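Local coordinates for protein soluble lytic murein transglycosylase (Pseudomonas aeruginosa, PDB 5OHU) that cleaves the glycan strands of bacterial peptidoglycan as a lytic transglycosylase, acting both exolytically and endolytically, at residues K99-L103 / T114-D120; R315-R319 / V597-T601. All coordinates share one frame. Numbering follows the deposited sequence.

Contact 1: K99-L103 / T114-D120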
ATOM      1  N   LYS A  99      22.428  13.247   6.066  1.00 20.03           N
ATOM      2  CA  LYS A  99      23.141  13.281   4.789  1.00 17.95           C
ATOM      3  C   LYS A  99      22.536  14.319   3.864  1.00 22.74           C
ATOM      4  O   LYS A  99      23.263  15.024   3.152  1.00 19.72           O
ATOM      5  CB  LYS A  99      23.130  11.911   4.116  1.00 21.86           C
ATOM      6  CG  LYS A  99      23.842  10.813   4.910  1.00 20.05           C
ATOM      7  CD  LYS A  99      23.987   9.528   4.066  1.00 24.06           C
ATOM      8  CE  LYS A  99      24.957   9.733   2.886  1.00 24.99           C
ATOM      9  NZ  LYS A  99      25.320   8.446   2.171  1.00 29.25           N
ATOM     10  N   LEU A 100      21.205  14.423   3.860  1.00 17.26           N
ATOM     11  CA  LEU A 100      20.543  15.445   3.061  1.00 20.83           C
ATOM     12  C   LEU A 100      21.074  16.832   3.399  1.00 17.11           C
ATOM     13  O   LEU A 100      21.504  17.585   2.512  1.00 17.21           O
ATOM     14  CB  LEU A 100      19.033  15.379   3.287  1.00 23.21           C
ATOM     15  CG  LEU A 100      18.221  16.500   2.657  1.00 21.04           C
ATOM     16  CD1 LEU A 100      18.323  16.436   1.154  1.00 16.05           C
ATOM     17  CD2 LEU A 100      16.755  16.417   3.120  1.00 25.58           C
ATOM     18  N   ARG A 101      21.080  17.168   4.687  1.00 17.48           N
ATOM     19  CA  ARG A 101      21.523  18.487   5.128  1.00 20.36           C
ATOM     20  C   ARG A 101      22.994  18.730   4.812  1.00 20.45           C
ATOM     21  O   ARG A 101      23.366  19.794   4.309  1.00 23.23           O
ATOM     22  CB  ARG A 101      21.286  18.615   6.622  1.00 23.61           C
ATOM     23  CG  ARG A 101      19.919  19.055   6.932  1.00 26.41           C
ATOM     24  CD  ARG A 101      19.522  18.590   8.281  1.00 29.79           C
ATOM     25  NE  ARG A 101      18.092  18.806   8.435  1.00 36.52           N
ATOM     26  CZ  ARG A 101      17.385  18.393   9.470  1.00 37.30           C
ATOM     27  NH1 ARG A 101      17.987  17.717  10.433  1.00 37.55           N
ATOM     28  NH2 ARG A 101      16.084  18.643   9.506  1.00 44.98           N
ATOM     29  N   TRP A 102      23.846  17.756   5.107  1.00 18.15           N
ATOM     30  CA  TRP A 102      25.267  17.920   4.829  1.00 18.36           C
ATOM     31  C   TRP A 102      25.538  18.032   3.328  1.00 20.37           C
ATOM     32  O   TRP A 102      26.237  18.951   2.885  1.00 18.01           O
ATOM     33  CB  TRP A 102      26.041  16.769   5.440  1.00 18.71           C
ATOM     34  CG  TRP A 102      27.484  16.954   5.384  1.00 26.29           C
ATOM     35  CD1 TRP A 102      28.184  18.051   5.775  1.00 25.25           C
ATOM     36  CD2 TRP A 102      28.443  16.009   4.906  1.00 19.11           C
ATOM     37  NE1 TRP A 102      29.524  17.855   5.556  1.00 27.72           N
ATOM     38  CE2 TRP A 102      29.709  16.602   5.033  1.00 19.43           C
ATOM     39  CE3 TRP A 102      28.348  14.720   4.374  1.00 18.98           C
ATOM     40  CZ2 TRP A 102      30.880  15.950   4.656  1.00 20.83           C
ATOM     41  CZ3 TRP A 102      29.502  14.072   4.010  1.00 19.19           C
ATOM     42  CH2 TRP A 102      30.754  14.684   4.155  1.00 22.56           C
ATOM     43  N   LEU A 103      24.981  17.112   2.525  1.00 17.65           N
ATOM     44  CA  LEU A 103      25.220  17.152   1.077  1.00 17.34           C
ATOM     45  C   LEU A 103      24.751  18.474   0.478  1.00 17.10           C
ATOM     46  O   LEU A 103      25.376  19.002  -0.451  1.00 18.61           O
ATOM     47  CB  LEU A 103      24.539  15.967   0.375  1.00 17.22           C
ATOM     48  CG  LEU A 103      25.206  14.566   0.387  1.00 31.37           C
ATOM     49  CD1 LEU A 103      26.271  14.432  -0.671  1.00 27.67           C
ATOM     50  CD2 LEU A 103      25.872  14.285   1.715  1.00 39.84           C
ATOM     51  N   THR A 114      33.550  15.785  -2.313  1.00 21.50           N
ATOM     52  CA  THR A 114      32.953  15.171  -1.135  1.00 24.57           C
ATOM     53  C   THR A 114      31.475  14.858  -1.361  1.00 24.48           C
ATOM     54  O   THR A 114      30.973  13.841  -0.881  1.00 18.36           O
ATOM     55  CB  THR A 114      33.125  16.098   0.069  1.00 24.99           C
ATOM     56  OG1 THR A 114      34.495  16.515   0.153  1.00 23.27           O
ATOM     57  CG2 THR A 114      32.726  15.389   1.346  1.00 19.23           C
ATOM     58  N   PHE A 115      30.769  15.731  -2.077  1.00 17.96           N
ATOM     59  CA  PHE A 115      29.376  15.458  -2.417  1.00 24.67           C
ATOM     60  C   PHE A 115      29.235  14.118  -3.135  1.00 24.50           C
ATOM     61  O   PHE A 115      28.441  13.269  -2.719  1.00 17.40           O
ATOM     62  CB  PHE A 115      28.807  16.584  -3.275  1.00 17.24           C
ATOM     63  CG  PHE A 115      27.375  16.367  -3.691  1.00 16.85           C
ATOM     64  CD1 PHE A 115      27.070  15.695  -4.861  1.00 16.62           C
ATOM     65  CD2 PHE A 115      26.336  16.868  -2.925  1.00 16.74           C
ATOM     66  CE1 PHE A 115      25.745  15.486  -5.246  1.00 16.28           C
ATOM     67  CE2 PHE A 115      25.019  16.672  -3.293  1.00 18.23           C
ATOM     68  CZ  PHE A 115      24.716  15.988  -4.466  1.00 16.17           C
ATOM     69  N   VAL A 116      30.002  13.904  -4.215  1.00 17.67           N
ATOM     70  CA  VAL A 116      29.793  12.671  -4.965  1.00 19.06           C
ATOM     71  C   VAL A 116      30.289  11.458  -4.208  1.00 17.76           C
ATOM     72  O   VAL A 116      29.819  10.349  -4.470  1.00 18.79           O
ATOM     73  CB  VAL A 116      30.409  12.666  -6.382  1.00 19.05           C
ATOM     74  CG1 VAL A 116      29.696  13.654  -7.280  1.00 21.29           C
ATOM     75  CG2 VAL A 116      31.939  12.864  -6.377  1.00 17.77           C
ATOM     76  N   ASN A 117      31.217  11.619  -3.274  1.00 18.15           N
ATOM     77  CA  ASN A 117      31.618  10.456  -2.497  1.00 18.51           C
ATOM     78  C   ASN A 117      30.464   9.950  -1.645  1.00 18.40           C
ATOM     79  O   ASN A 117      30.409   8.763  -1.317  1.00 18.57           O
ATOM     80  CB  ASN A 117      32.819  10.785  -1.607  1.00 18.98           C
ATOM     81  CG  ASN A 117      34.125  10.815  -2.370  1.00 37.30           C
ATOM     82  OD1 ASN A 117      34.184  10.433  -3.541  1.00 19.06           O
ATOM     83  ND2 ASN A 117      35.194  11.250  -1.699  1.00 19.61           N
ATOM     84  N   TYR A 118      29.544  10.833  -1.269  1.00 18.14           N
ATOM     85  CA  TYR A 118      28.482  10.474  -0.344  1.00 18.08           C
ATOM     86  C   TYR A 118      27.082  10.542  -0.917  1.00 17.60           C
ATOM     87  O   TYR A 118      26.146  10.122  -0.226  1.00 17.54           O
ATOM     88  CB  TYR A 118      28.549  11.356   0.913  1.00 18.32           C
ATOM     89  CG  TYR A 118      29.693  10.921   1.774  1.00 18.86           C
ATOM     90  CD1 TYR A 118      29.541   9.894   2.686  1.00 19.15           C
ATOM     91  CD2 TYR A 118      30.946  11.481   1.611  1.00 19.11           C
ATOM     92  CE1 TYR A 118      30.597   9.470   3.445  1.00 19.69           C
ATOM     93  CE2 TYR A 118      32.005  11.063   2.360  1.00 19.64           C
ATOM     94  CZ  TYR A 118      31.824  10.063   3.286  1.00 19.93           C
ATOM     95  OH  TYR A 118      32.890   9.642   4.038  1.00 25.45           O
ATOM     96  N   TYR A 119      26.907  11.026  -2.148  1.00 17.28           N
ATOM     97  CA  TYR A 119      25.583  11.049  -2.753  1.00 16.84           C
ATOM     98  C   TYR A 119      25.062   9.634  -2.974  1.00 17.90           C
ATOM     99  O   TYR A 119      25.687   8.836  -3.675  1.00 20.01           O
ATOM    100  CB  TYR A 119      25.607  11.807  -4.075  1.00 16.58           C
ATOM    101  CG  TYR A 119      24.358  11.567  -4.875  1.00 21.96           C
ATOM    102  CD1 TYR A 119      23.126  11.971  -4.396  1.00 25.04           C
ATOM    103  CD2 TYR A 119      24.402  10.902  -6.089  1.00 23.26           C
ATOM    104  CE1 TYR A 119      21.974  11.725  -5.101  1.00 23.12           C
ATOM    105  CE2 TYR A 119      23.243  10.657  -6.810  1.00 24.93           C
ATOM    106  CZ  TYR A 119      22.037  11.070  -6.315  1.00 18.68           C
ATOM    107  OH  TYR A 119      20.874  10.842  -7.030  1.00 18.54           O
ATOM    108  N   ASP A 120      23.894   9.345  -2.411  1.00 24.58           N
ATOM    109  CA  ASP A 120      23.241   8.041  -2.531  1.00 16.53           C
ATOM    110  C   ASP A 120      21.905   8.176  -3.247  1.00 21.48           C
ATOM    111  O   ASP A 120      20.936   8.670  -2.641  1.00 19.76           O
ATOM    112  CB  ASP A 120      23.006   7.422  -1.154  1.00 16.78           C
ATOM    113  CG  ASP A 120      22.544   5.960  -1.237  1.00 27.30           C
ATOM    114  OD1 ASP A 120      22.240   5.476  -2.355  1.00 23.32           O
ATOM    115  OD2 ASP A 120      22.547   5.280  -0.197  1.00 21.90           O
TER
HETATM  116  O   HOH W   1      23.207   6.690   2.030  1.00 32.20           O
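Neighbouring helices of an all-helical superhelix usually pair as antiparallel hairpins, and this unit is a compact example: the N-to-C directions of helix segments 99-103 and 114-118 make 157°, their axes 10.7 Å apart at closest approach. T114 opens the interface with its methyl, CG2 lying 3.5 Å from CH2 of W102, while its hydroxyl is hydrogen-bonded to D111. One residue on, the CA atoms come closest, 5.7 Å between F115 and L103; L103 CD1 sits 3.3 Å from F115 CD2 and 3.2 Å from F115 O. Y118 then presents a ring face to the edge of W102, an edge-to-face pair with centroids 5.4 Å apart and planes at 68°. At the end of helix 112-118, K99 NZ donates to Y118 O at 3.0 Å. Y119 leaves the helical conformation and directs its CA-to-CB bond away, its ring stacking on Y132 of helix 126-138. D120, whose OD1 also accepts from the amide of K122, completes the seam through a water lying 2.8 Å from K99 NZ and 2.7 Å from D120 OD2.

Contact 2: R315-R319 / V597-T601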
ATOM      1  N   ARG A 315     -12.204 -12.210 -14.303  1.00 10.85           N
ATOM      2  CA  ARG A 315     -13.224 -11.918 -13.300  1.00 12.77           C
ATOM      3  C   ARG A 315     -14.569 -11.633 -13.954  1.00 19.85           C
ATOM      4  O   ARG A 315     -15.613 -12.121 -13.501  1.00 11.38           O
ATOM      5  CB  ARG A 315     -12.784 -10.732 -12.436  1.00 12.48           C
ATOM      6  CG  ARG A 315     -11.735 -11.103 -11.394  1.00 13.04           C
ATOM      7  CD  ARG A 315     -11.115  -9.899 -10.679  1.00 15.09           C
ATOM      8  NE  ARG A 315     -10.201 -10.405  -9.664  1.00 12.74           N
ATOM      9  CZ  ARG A 315      -9.042  -9.858  -9.324  1.00 15.31           C
ATOM     10  NH1 ARG A 315      -8.628  -8.738  -9.902  1.00 12.65           N
ATOM     11  NH2 ARG A 315      -8.296 -10.440  -8.395  1.00 14.58           N
ATOM     12  N   LEU A 316     -14.556 -10.861 -15.038  1.00 10.53           N
ATOM     13  CA  LEU A 316     -15.792 -10.504 -15.708  1.00 11.67           C
ATOM     14  C   LEU A 316     -16.464 -11.742 -16.293  1.00 11.42           C
ATOM     15  O   LEU A 316     -17.682 -11.905 -16.180  1.00 11.98           O
ATOM     16  CB  LEU A 316     -15.504  -9.461 -16.791  1.00 10.49           C
ATOM     17  CG  LEU A 316     -16.664  -8.962 -17.661  1.00 13.99           C
ATOM     18  CD1 LEU A 316     -17.825  -8.466 -16.811  1.00 10.28           C
ATOM     19  CD2 LEU A 316     -16.201  -7.846 -18.573  1.00 17.60           C
ATOM     20  N   LEU A 317     -15.682 -12.644 -16.894  1.00 11.27           N
ATOM     21  CA  LEU A 317     -16.264 -13.888 -17.390  1.00 13.69           C
ATOM     22  C   LEU A 317     -16.908 -14.671 -16.255  1.00 14.77           C
ATOM     23  O   LEU A 317     -17.978 -15.260 -16.427  1.00 13.17           O
ATOM     24  CB  LEU A 317     -15.197 -14.728 -18.098  1.00 10.98           C
ATOM     25  CG  LEU A 317     -14.715 -14.139 -19.430  1.00 17.03           C
ATOM     26  CD1 LEU A 317     -13.410 -14.780 -19.878  1.00 11.42           C
ATOM     27  CD2 LEU A 317     -15.819 -14.311 -20.498  1.00 11.18           C
ATOM     28  N   LEU A 318     -16.267 -14.684 -15.087  1.00 11.29           N
ATOM     29  CA  LEU A 318     -16.839 -15.379 -13.939  1.00 17.21           C
ATOM     30  C   LEU A 318     -18.123 -14.699 -13.479  1.00 12.17           C
ATOM     31  O   LEU A 318     -19.110 -15.369 -13.169  1.00 14.35           O
ATOM     32  CB  LEU A 318     -15.824 -15.431 -12.792  1.00 11.75           C
ATOM     33  CG  LEU A 318     -14.540 -16.255 -12.988  1.00 15.83           C
ATOM     34  CD1 LEU A 318     -13.612 -15.948 -11.834  1.00 10.94           C
ATOM     35  CD2 LEU A 318     -14.790 -17.754 -13.064  1.00 11.00           C
ATOM     36  N   ARG A 319     -18.130 -13.368 -13.429  1.00 10.24           N
ATOM     37  CA  ARG A 319     -19.361 -12.680 -13.053  1.00 14.14           C
ATOM     38  C   ARG A 319     -20.478 -12.977 -14.046  1.00 16.40           C
ATOM     39  O   ARG A 319     -21.652 -13.021 -13.669  1.00 20.01           O
ATOM     40  CB  ARG A 319     -19.132 -11.174 -12.960  1.00 11.32           C
ATOM     41  CG  ARG A 319     -20.308 -10.404 -12.345  1.00 14.29           C
ATOM     42  CD  ARG A 319     -20.268 -10.389 -10.827  1.00 13.08           C
ATOM     43  NE  ARG A 319     -21.266  -9.456 -10.303  1.00 28.15           N
ATOM     44  CZ  ARG A 319     -21.245  -8.918  -9.086  1.00 21.08           C
ATOM     45  NH1 ARG A 319     -20.264  -9.195  -8.240  1.00 19.12           N
ATOM     46  NH2 ARG A 319     -22.208  -8.099  -8.716  1.00 23.72           N
ATOM     47  N   VAL A 597     -17.433 -16.142  -6.277  1.00 10.66           N
ATOM     48  CA  VAL A 597     -17.479 -15.233  -7.417  1.00 14.37           C
ATOM     49  C   VAL A 597     -17.652 -13.789  -6.946  1.00 12.09           C
ATOM     50  O   VAL A 597     -16.981 -12.869  -7.433  1.00 14.39           O
ATOM     51  CB  VAL A 597     -18.602 -15.641  -8.393  1.00 18.13           C
ATOM     52  CG1 VAL A 597     -18.771 -14.557  -9.496  1.00 12.25           C
ATOM     53  CG2 VAL A 597     -18.319 -16.991  -9.028  1.00 10.47           C
ATOM     54  N   TRP A 598     -18.575 -13.562  -6.009  1.00 12.06           N
ATOM     55  CA  TRP A 598     -18.813 -12.197  -5.539  1.00 14.16           C
ATOM     56  C   TRP A 598     -17.550 -11.592  -4.951  1.00 11.98           C
ATOM     57  O   TRP A 598     -17.200 -10.449  -5.263  1.00 16.53           O
ATOM     58  CB  TRP A 598     -19.936 -12.153  -4.503  1.00 10.33           C
ATOM     59  CG  TRP A 598     -20.289 -10.717  -4.166  1.00 14.20           C
ATOM     60  CD1 TRP A 598     -21.111  -9.885  -4.884  1.00 16.99           C
ATOM     61  CD2 TRP A 598     -19.805  -9.936  -3.056  1.00 11.73           C
ATOM     62  NE1 TRP A 598     -21.176  -8.643  -4.281  1.00 16.62           N
ATOM     63  CE2 TRP A 598     -20.393  -8.657  -3.154  1.00 12.84           C
ATOM     64  CE3 TRP A 598     -18.960 -10.207  -1.976  1.00 10.68           C
ATOM     65  CZ2 TRP A 598     -20.149  -7.653  -2.225  1.00 16.54           C
ATOM     66  CZ3 TRP A 598     -18.716  -9.202  -1.051  1.00 10.82           C
ATOM     67  CH2 TRP A 598     -19.306  -7.940  -1.188  1.00 15.55           C
ATOM     68  N   ILE A 599     -16.843 -12.349  -4.107  1.00 11.12           N
ATOM     69  CA  ILE A 599     -15.611 -11.842  -3.510  1.00 11.27           C
ATOM     70  C   ILE A 599     -14.590 -11.547  -4.591  1.00 11.85           C
ATOM     71  O   ILE A 599     -13.948 -10.490  -4.593  1.00 13.04           O
ATOM     72  CB  ILE A 599     -15.047 -12.838  -2.481  1.00 11.16           C
ATOM     73  CG1 ILE A 599     -15.880 -12.813  -1.199  1.00 11.20           C
ATOM     74  CG2 ILE A 599     -13.630 -12.433  -2.110  1.00 11.31           C
ATOM     75  CD1 ILE A 599     -15.878 -14.152  -0.478  1.00 11.41           C
ATOM     76  N   GLU A 600     -14.426 -12.486  -5.525  1.00 15.60           N
ATOM     77  CA  GLU A 600     -13.413 -12.340  -6.559  1.00 10.83           C
ATOM     78  C   GLU A 600     -13.668 -11.117  -7.429  1.00 19.87           C
ATOM     79  O   GLU A 600     -12.719 -10.529  -7.966  1.00 13.37           O
ATOM     80  CB  GLU A 600     -13.371 -13.583  -7.444  1.00 10.87           C
ATOM     81  CG  GLU A 600     -12.108 -13.651  -8.268  1.00 12.54           C
ATOM     82  CD  GLU A 600     -10.873 -13.566  -7.397  1.00 23.45           C
ATOM     83  OE1 GLU A 600     -10.768 -14.410  -6.452  1.00 18.13           O
ATOM     84  OE2 GLU A 600     -10.054 -12.630  -7.617  1.00 16.13           O
ATOM     85  N   THR A 601     -14.935 -10.716  -7.586  1.00 15.88           N
ATOM     86  CA  THR A 601     -15.284  -9.631  -8.493  1.00 14.44           C
ATOM     87  C   THR A 601     -15.586  -8.340  -7.753  1.00 10.59           C
ATOM     88  O   THR A 601     -16.181  -7.429  -8.332  1.00 15.22           O
ATOM     89  CB  THR A 601     -16.464 -10.011  -9.395  1.00 12.33           C
ATOM     90  OG1 THR A 601     -17.624 -10.284  -8.597  1.00 10.16           O
ATOM     91  CG2 THR A 601     -16.132 -11.261 -10.245  1.00 10.29           C
TER
HETATM   92  O   HOH W   2     -18.661  -8.099  -6.282  1.00 18.48           O
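Surfaces between domains are often fastened by charge and directional bonding as well as by close packing, and the meeting of helix 307-319 with the end of helix 595-600 illustrates the principle. It joins the helical superhelix to the lysozyme-like transglycosylase domain, an arrangement consistent with that of Slt70. The segments pass in opposite senses, R315 facing T601 and R319 facing V597 (CA to CA 5.7 and 6.5 Å).

The ionic component is a salt bridge in which R315 gives two hydrogen bonds to a single carboxylate oxygen: NE and NH2 lie 3.0 and 2.9 Å from E600 OE2. The other oxygen, OE1, is held by Y375 and W346, so both carboxylate oxygens have partners. W312 adds a cation-pi contact to R315.

At the other arginine the acceptor is uncharged. R319 NH1 donates to T601 OG1 at 2.9 Å, and that hydroxyl in turn donates to V597 O, also 2.9 Å from OG1, within the last helical turn. A water accepts weakly from R319 NH1 (2.8 Å) and donates to W598 O (2.9 Å). W586 O receives both R319 NH2 and W598 NE1, and F289 offers a cation-pi contact to R319.

Methyl groups make van der Waals contacts, mostly against backbone: V597 CG1 approaches L318 O at 3.8 Å and R319 CA at 4.1 Å, and T601 CG2 lies 3.4 Å from R315 O and 4.0 Å from R315 CB.

With R315 tied to E600 and W312, and R319 to T601, W586 O and F289, in a largely buried setting, the chemistry implies a specific, orientation-dependent junction between the two parts of the protein.

How the contacts relate
The two contacts contrast local with long-range assembly. Contact 1 closes a hairpin of sequence neighbours, 10 residues separating its segments, whereas contact 2 brings together segments with 277 residues between them. They share no helix and lie on opposite sides of the chain's centre, with their own centres about 51 Å apart and nearest atoms about 35 Å apart. Contact 1 is only partly buried, and its aromatic and aliphatic packing is edged by a lysine and a water; contact 2 is buried, yet more heavily charged. Each also serves a helix C-terminus: in contact 1 a lysine from the partner helix binds a terminal carbonyl, in contact 2 the T601 hydroxyl adds a second bond to a last-turn carbonyl that T601 N already uses.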